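Local coordinates for protein glycosyl hydrolase family 10 (Prevotella bryantii, PDB 4MGQ) that probably cleaves internal beta-1,4-xylosidic linkages of xylan as a whole enzyme, of which this chain is a calcium-binding carbohydrate-binding module, at residues A[64-78]-A[91-105]. Residues are numbered along the deposited sequence; the frame is centred on the assembly and turned at random.
Sequences TVWPQGDATQYWPTP and QAFEAKSALKQLRFE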
loop_
_atom_site.group_PDB
_atom_site.type_symbol
_atom_site.label_atom_id
_atom_site.label_comp_id
_atom_site.label_asym_id
_atom_site.label_seq_id
_atom_site.Cartn_x
_atom_site.Cartn_y
_atom_site.Cartn_z
ATOM N N THR A 64 5.957 -7.956 -2.437
ATOM C CA THR A 64 6.843 -8.002 -1.281
ATOM C C THR A 64 6.837 -6.681 -0.511
ATOM O O THR A 64 6.963 -5.608 -1.110
ATOM C CB THR A 64 8.278 -8.330 -1.732
ATOM O OG1 THR A 64 8.273 -9.607 -2.371
ATOM C CG2 THR A 64 9.224 -8.377 -0.552
ATOM N N VAL A 65 6.669 -6.779 0.806
ATOM C CA VAL A 65 6.726 -5.612 1.689
ATOM C C VAL A 65 7.739 -5.849 2.803
ATOM O O VAL A 65 7.603 -6.798 3.569
ATOM C CB VAL A 65 5.354 -5.291 2.328
ATOM C CG1 VAL A 65 5.461 -4.042 3.188
ATOM C CG2 VAL A 65 4.269 -5.094 1.253
ATOM N N TRP A 66 8.763 -5.003 2.884
ATOM C CA TRP A 66 9.744 -5.087 3.968
ATOM C C TRP A 66 9.603 -3.886 4.891
ATOM O O TRP A 66 9.857 -2.758 4.467
ATOM C CB TRP A 66 11.186 -5.124 3.440
ATOM C CG TRP A 66 11.532 -6.284 2.561
ATOM C CD1 TRP A 66 10.996 -7.544 2.590
ATOM C CD2 TRP A 66 12.507 -6.284 1.518
ATOM N NE1 TRP A 66 11.584 -8.326 1.612
ATOM C CE2 TRP A 66 12.512 -7.570 0.943
ATOM C CE3 TRP A 66 13.376 -5.310 1.009
ATOM C CZ2 TRP A 66 13.360 -7.912 -0.112
ATOM C CZ3 TRP A 66 14.217 -5.649 -0.033
ATOM C CH2 TRP A 66 14.195 -6.940 -0.592
ATOM N N PRO A 67 9.209 -4.123 6.151
ATOM C CA PRO A 67 9.251 -3.042 7.147
ATOM C C PRO A 67 10.694 -2.620 7.410
ATOM O O PRO A 67 11.585 -3.459 7.351
ATOM C CB PRO A 67 8.636 -3.679 8.393
ATOM C CG PRO A 67 7.807 -4.840 7.862
ATOM C CD PRO A 67 8.646 -5.361 6.709
ATOM N N GLN A 68 10.917 -1.351 7.720
ATOM C CA GLN A 68 12.279 -0.850 7.845
ATOM C C GLN A 68 12.431 0.113 9.011
ATOM O O GLN A 68 11.648 1.046 9.155
ATOM C CB GLN A 68 12.696 -0.153 6.550
ATOM C CG GLN A 68 14.065 0.512 6.626
ATOM C CD GLN A 68 15.197 -0.467 6.361
ATOM O OE1 GLN A 68 15.147 -1.246 5.394
ATOM N NE2 GLN A 68 16.240 -0.420 7.202
ATOM N N GLY A 69 13.456 -0.119 9.824
ATOM C CA GLY A 69 13.903 0.842 10.820
ATOM C C GLY A 69 15.405 0.999 10.668
ATOM O O GLY A 69 15.909 1.138 9.554
ATOM N N ASP A 70 16.135 0.943 11.773
ATOM C CA ASP A 70 17.589 0.927 11.667
ATOM C C ASP A 70 18.053 -0.356 10.984
ATOM O O ASP A 70 19.086 -0.366 10.330
ATOM C CB ASP A 70 18.232 1.091 13.035
ATOM C CG ASP A 70 18.199 2.539 13.513
ATOM O OD1 ASP A 70 18.367 3.454 12.665
ATOM O OD2 ASP A 70 18.008 2.757 14.728
ATOM N N ALA A 71 17.279 -1.431 11.121
ATOM C CA ALA A 71 17.514 -2.644 10.336
ATOM C C ALA A 71 16.282 -2.940 9.483
ATOM O O ALA A 71 15.194 -2.442 9.764
ATOM C CB ALA A 71 17.833 -3.826 11.236
ATOM N N THR A 72 16.462 -3.732 8.436
ATOM C CA THR A 72 15.348 -4.138 7.591
ATOM C C THR A 72 14.748 -5.423 8.142
ATOM O O THR A 72 15.479 -6.315 8.576
ATOM C CB THR A 72 15.792 -4.369 6.126
ATOM O OG1 THR A 72 16.547 -3.244 5.659
ATOM C CG2 THR A 72 14.585 -4.571 5.241
ATOM N N GLN A 73 13.422 -5.528 8.146
ATOM C CA GLN A 73 12.790 -6.776 8.553
ATOM C C GLN A 73 12.333 -7.543 7.321
ATOM O O GLN A 73 11.365 -7.151 6.658
ATOM C CB GLN A 73 11.610 -6.519 9.496
ATOM C CG GLN A 73 11.019 -7.802 10.058
ATOM C CD GLN A 73 10.159 -7.582 11.294
ATOM O OE1 GLN A 73 10.549 -6.860 12.216
ATOM N NE2 GLN A 73 8.993 -8.231 11.329
ATOM N N TYR A 74 13.054 -8.616 6.993
ATOM C CA TYR A 74 12.731 -9.421 5.817
ATOM C C TYR A 74 11.741 -10.524 6.143
ATOM O O TYR A 74 11.091 -11.055 5.246
ATOM C CB TYR A 74 14.003 -10.029 5.215
ATOM C CG TYR A 74 14.969 -8.978 4.751
ATOM C CD1 TYR A 74 14.702 -8.205 3.631
ATOM C CD2 TYR A 74 16.146 -8.738 5.453
ATOM C CE1 TYR A 74 15.589 -7.217 3.214
ATOM C CE2 TYR A 74 17.029 -7.776 5.048
ATOM C CZ TYR A 74 16.751 -7.016 3.935
ATOM O OH TYR A 74 17.644 -6.045 3.553
ATOM N N TRP A 75 11.636 -10.857 7.425
ATOM C CA TRP A 75 10.704 -11.882 7.908
ATOM C C TRP A 75 10.480 -11.695 9.399
ATOM O O TRP A 75 11.439 -11.465 10.140
ATOM C CB TRP A 75 11.245 -13.296 7.638
ATOM C CG TRP A 75 10.252 -14.375 7.962
ATOM C CD1 TRP A 75 9.910 -14.832 9.203
ATOM C CD2 TRP A 75 9.455 -15.108 7.031
ATOM N NE1 TRP A 75 8.950 -15.809 9.098
ATOM C CE2 TRP A 75 8.655 -15.997 7.774
ATOM C CE3 TRP A 75 9.345 -15.103 5.641
ATOM C CZ2 TRP A 75 7.756 -16.873 7.170
ATOM C CZ3 TRP A 75 8.445 -15.968 5.043
ATOM C CH2 TRP A 75 7.666 -16.843 5.807
ATOM N N PRO A 76 9.215 -11.768 9.857
ATOM C CA PRO A 76 7.973 -11.893 9.093
ATOM C C PRO A 76 7.544 -10.540 8.551
ATOM O O PRO A 76 7.915 -9.512 9.111
ATOM C CB PRO A 76 6.972 -12.399 10.130
ATOM C CG PRO A 76 7.439 -11.755 11.403
ATOM C CD PRO A 76 8.956 -11.703 11.307
ATOM N N THR A 77 6.763 -10.544 7.480
ATOM C CA THR A 77 6.345 -9.315 6.839
ATOM C C THR A 77 4.873 -9.384 6.469
ATOM O O THR A 77 4.280 -10.465 6.499
ATOM C CB THR A 77 7.144 -9.052 5.555
ATOM O OG1 THR A 77 6.807 -10.054 4.595
ATOM C CG2 THR A 77 8.651 -9.051 5.810
ATOM N N PRO A 78 4.281 -8.235 6.098
ATOM C CA PRO A 78 2.920 -8.270 5.564
ATOM C C PRO A 78 2.887 -8.461 4.048
ATOM O O PRO A 78 1.966 -7.981 3.396
ATOM C CB PRO A 78 2.365 -6.902 5.949
ATOM C CG PRO A 78 3.580 -5.993 5.901
ATOM C CD PRO A 78 4.747 -6.856 6.354
ATOM N N GLN A 91 -2.808 -9.129 6.192
ATOM C CA GLN A 91 -1.608 -9.860 6.588
ATOM C C GLN A 91 -1.033 -9.297 7.876
ATOM O O GLN A 91 -0.659 -8.130 7.936
ATOM C CB GLN A 91 -0.537 -9.812 5.488
ATOM C CG GLN A 91 -0.898 -10.543 4.202
ATOM C CD GLN A 91 -1.031 -12.047 4.391
ATOM O OE1 GLN A 91 -0.436 -12.634 5.298
ATOM N NE2 GLN A 91 -1.826 -12.677 3.532
ATOM N N ALA A 92 -0.945 -10.149 8.890
ATOM C CA ALA A 92 -0.393 -9.754 10.177
ATOM C C ALA A 92 1.077 -10.137 10.266
ATOM O O ALA A 92 1.518 -11.109 9.647
ATOM C CB ALA A 92 -1.172 -10.393 11.305
ATOM N N PHE A 93 1.828 -9.376 11.050
ATOM C CA PHE A 93 3.240 -9.675 11.286
ATOM C C PHE A 93 3.674 -9.007 12.588
ATOM O O PHE A 93 3.209 -7.911 12.910
ATOM C CB PHE A 93 4.104 -9.187 10.112
ATOM C CG PHE A 93 4.189 -7.685 10.013
ATOM C CD1 PHE A 93 3.139 -6.949 9.466
ATOM C CD2 PHE A 93 5.292 -7.009 10.505
ATOM C CE1 PHE A 93 3.199 -5.564 9.398
ATOM C CE2 PHE A 93 5.354 -5.628 10.437
ATOM C CZ PHE A 93 4.309 -4.906 9.879
ATOM N N GLU A 94 4.556 -9.665 13.336
ATOM C CA GLU A 94 5.108 -9.080 14.552
ATOM C C GLU A 94 6.367 -8.277 14.253
ATOM O O GLU A 94 7.296 -8.784 13.621
ATOM C CB GLU A 94 5.428 -10.170 15.577
ATOM C CG GLU A 94 6.059 -9.637 16.850
ATOM C CD GLU A 94 6.598 -10.737 17.758
ATOM O OE1 GLU A 94 6.330 -11.926 17.499
ATOM O OE2 GLU A 94 7.304 -10.406 18.728
ATOM N N ALA A 95 6.391 -7.025 14.688
ATOM C CA ALA A 95 7.592 -6.212 14.585
ATOM C C ALA A 95 8.667 -6.806 15.482
ATOM O O ALA A 95 8.389 -7.163 16.623
ATOM C CB ALA A 95 7.302 -4.773 14.977
ATOM N N LYS A 96 9.890 -6.920 14.971
ATOM C CA LYS A 96 10.982 -7.470 15.768
ATOM C C LYS A 96 11.951 -6.376 16.219
ATOM O O LYS A 96 12.968 -6.661 16.854
ATOM C CB LYS A 96 11.743 -8.543 14.980
ATOM C CG LYS A 96 10.873 -9.671 14.452
ATOM C CD LYS A 96 10.216 -10.470 15.567
ATOM C CE LYS A 96 9.489 -11.684 14.988
ATOM N NZ LYS A 96 8.743 -12.455 16.016
ATOM N N SER A 97 11.630 -5.133 15.876
ATOM C CA SER A 97 12.428 -3.964 16.229
ATOM C C SER A 97 11.564 -2.741 15.997
ATOM O O SER A 97 10.424 -2.868 15.554
ATOM C CB SER A 97 13.710 -3.880 15.398
ATOM O OG SER A 97 13.423 -3.600 14.036
ATOM N N ALA A 98 12.087 -1.559 16.295
ATOM C CA ALA A 98 11.359 -0.333 15.986
ATOM C C ALA A 98 11.410 -0.073 14.484
ATOM O O ALA A 98 12.490 0.072 13.915
ATOM C CB ALA A 98 11.939 0.845 16.752
ATOM N N LEU A 99 10.247 -0.009 13.845
ATOM C CA LEU A 99 10.170 0.137 12.392
ATOM C C LEU A 99 9.387 1.390 12.027
ATOM O O LEU A 99 8.313 1.630 12.588
ATOM C CB LEU A 99 9.513 -1.102 11.772
ATOM C CG LEU A 99 10.152 -2.442 12.148
ATOM C CD1 LEU A 99 9.149 -3.573 12.023
ATOM C CD2 LEU A 99 11.381 -2.699 11.275
ATOM N N LYS A 100 9.907 2.189 11.102
ATOM C CA LYS A 100 9.268 3.462 10.793
ATOM C C LYS A 100 8.745 3.577 9.361
ATOM O O LYS A 100 8.066 4.549 9.031
ATOM C CB LYS A 100 10.236 4.611 11.071
ATOM C CG LYS A 100 11.355 4.717 10.080
ATOM C CD LYS A 100 12.142 6.021 10.252
ATOM C CE LYS A 100 12.705 6.148 11.660
ATOM N NZ LYS A 100 13.546 4.971 12.053
ATOM N N GLN A 101 9.045 2.588 8.514
ATOM C CA GLN A 101 8.690 2.663 7.098
ATOM C C GLN A 101 8.264 1.296 6.551
ATOM O O GLN A 101 8.791 0.272 6.977
ATOM C CB GLN A 101 9.873 3.210 6.292
ATOM C CG GLN A 101 9.597 3.397 4.810
ATOM C CD GLN A 101 10.785 3.973 4.053
ATOM O OE1 GLN A 101 11.847 3.365 3.988
ATOM N NE2 GLN A 101 10.607 5.159 3.495
ATOM N N LEU A 102 7.293 1.286 5.637
ATOM C CA LEU A 102 6.983 0.084 4.858
ATOM C C LEU A 102 7.548 0.254 3.462
ATOM O O LEU A 102 7.198 1.204 2.763
ATOM C CB LEU A 102 5.470 -0.166 4.765
ATOM C CG LEU A 102 4.736 -0.414 6.078
ATOM C CD1 LEU A 102 3.267 -0.750 5.782
ATOM C CD2 LEU A 102 5.392 -1.514 6.863
ATOM N N ARG A 103 8.406 -0.675 3.054
ATOM C CA ARG A 103 8.969 -0.665 1.701
ATOM C C ARG A 103 8.250 -1.671 0.816
ATOM O O ARG A 103 8.362 -2.868 1.052
ATOM C CB ARG A 103 10.467 -1.004 1.734
ATOM C CG ARG A 103 11.312 -0.017 2.568
ATOM C CD ARG A 103 12.743 -0.514 2.792
ATOM N NE ARG A 103 13.393 -0.857 1.525
ATOM C CZ ARG A 103 14.468 -1.640 1.441
ATOM N NH1 ARG A 103 15.008 -2.155 2.543
ATOM N NH2 ARG A 103 14.985 -1.927 0.257
ATOM N N PHE A 104 7.519 -1.187 -0.188
ATOM C CA PHE A 104 6.919 -2.063 -1.190
ATOM C C PHE A 104 7.965 -2.315 -2.274
ATOM O O PHE A 104 8.379 -1.395 -2.974
ATOM C CB PHE A 104 5.640 -1.448 -1.789
ATOM C CG PHE A 104 4.464 -1.414 -0.840
ATOM C CD1 PHE A 104 4.461 -0.568 0.265
ATOM C CD2 PHE A 104 3.340 -2.202 -1.077
ATOM C CE1 PHE A 104 3.372 -0.524 1.135
ATOM C CE2 PHE A 104 2.230 -2.157 -0.215
ATOM C CZ PHE A 104 2.249 -1.322 0.893
ATOM N N GLU A 105 8.397 -3.564 -2.396
ATOM C CA GLU A 105 9.442 -3.940 -3.352
ATOM C C GLU A 105 8.819 -4.357 -4.670
ATOM O O GLU A 105 8.301 -5.469 -4.791
ATOM C CB GLU A 105 10.284 -5.070 -2.780
ATOM C CG GLU A 105 10.921 -4.718 -1.448
ATOM C CD GLU A 105 11.872 -3.552 -1.580
ATOM O OE1 GLU A 105 12.820 -3.647 -2.394
ATOM O OE2 GLU A 105 11.666 -2.526 -0.897
HETATM O O HOH W 1 6.991 -7.572 -5.083
HETATM O O HOH W 2 14.790 0.741 14.544
HETATM O O HOH W 3 15.207 -2.005 13.162
HETATM O O HOH W 4 13.146 -5.950 12.783
HETATM O O HOH W 5 3.676 -12.529 8.387
#
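The side-chain amide of Gln73 is gripped at both ends. Its OE1 accepts a hydrogen bond from the backbone N of Lys96 at 2.8 Å and another from a water that also bonds Ser97 OG. Its NE2 donates to Glu94 O at 2.9 Å and to Pro76 O, both near the amide plane, which fixes the amide's rotation. The chain reaches them because CG stands anti to the backbone N (chi1 -174°) and the rest is extended. A cis peptide bond precedes Pro76.

Gln73 NE2 also sits at the edge of the Phe93 ring, near its plane. Pro78 CD sits over one face of this ring, 3.7 Å from the centroid, a CH-pi contact. Pro67 CG touches Phe93 CE2 at 3.6 Å.

Strands 64-69 and 99-105 pair antiparallel. Val65, Pro67, Leu102 and Phe104 share the buried face. Trp66, Gln68, Arg103 and Glu105 share the other. There Glu105 CG lies over the six-membered ring of Trp66, 3.6 Å from its centroid, while Tyr74 covers the opposite face. Arg103 NH1 donates to Gln68 OE1 at 3.0 Å, and Arg103 NH2 forms a salt bridge with Glu34.

Lys100 and Gln101 both face Gln68, a classic beta bulge, and Gln68 O accepts from Lys100 N (2.9 Å) and Gln101 N (3.1 Å). The Gln73 loop ties this sheet to edge strand 87-94 of the other, within the beta-sandwich of a carbohydrate-binding module.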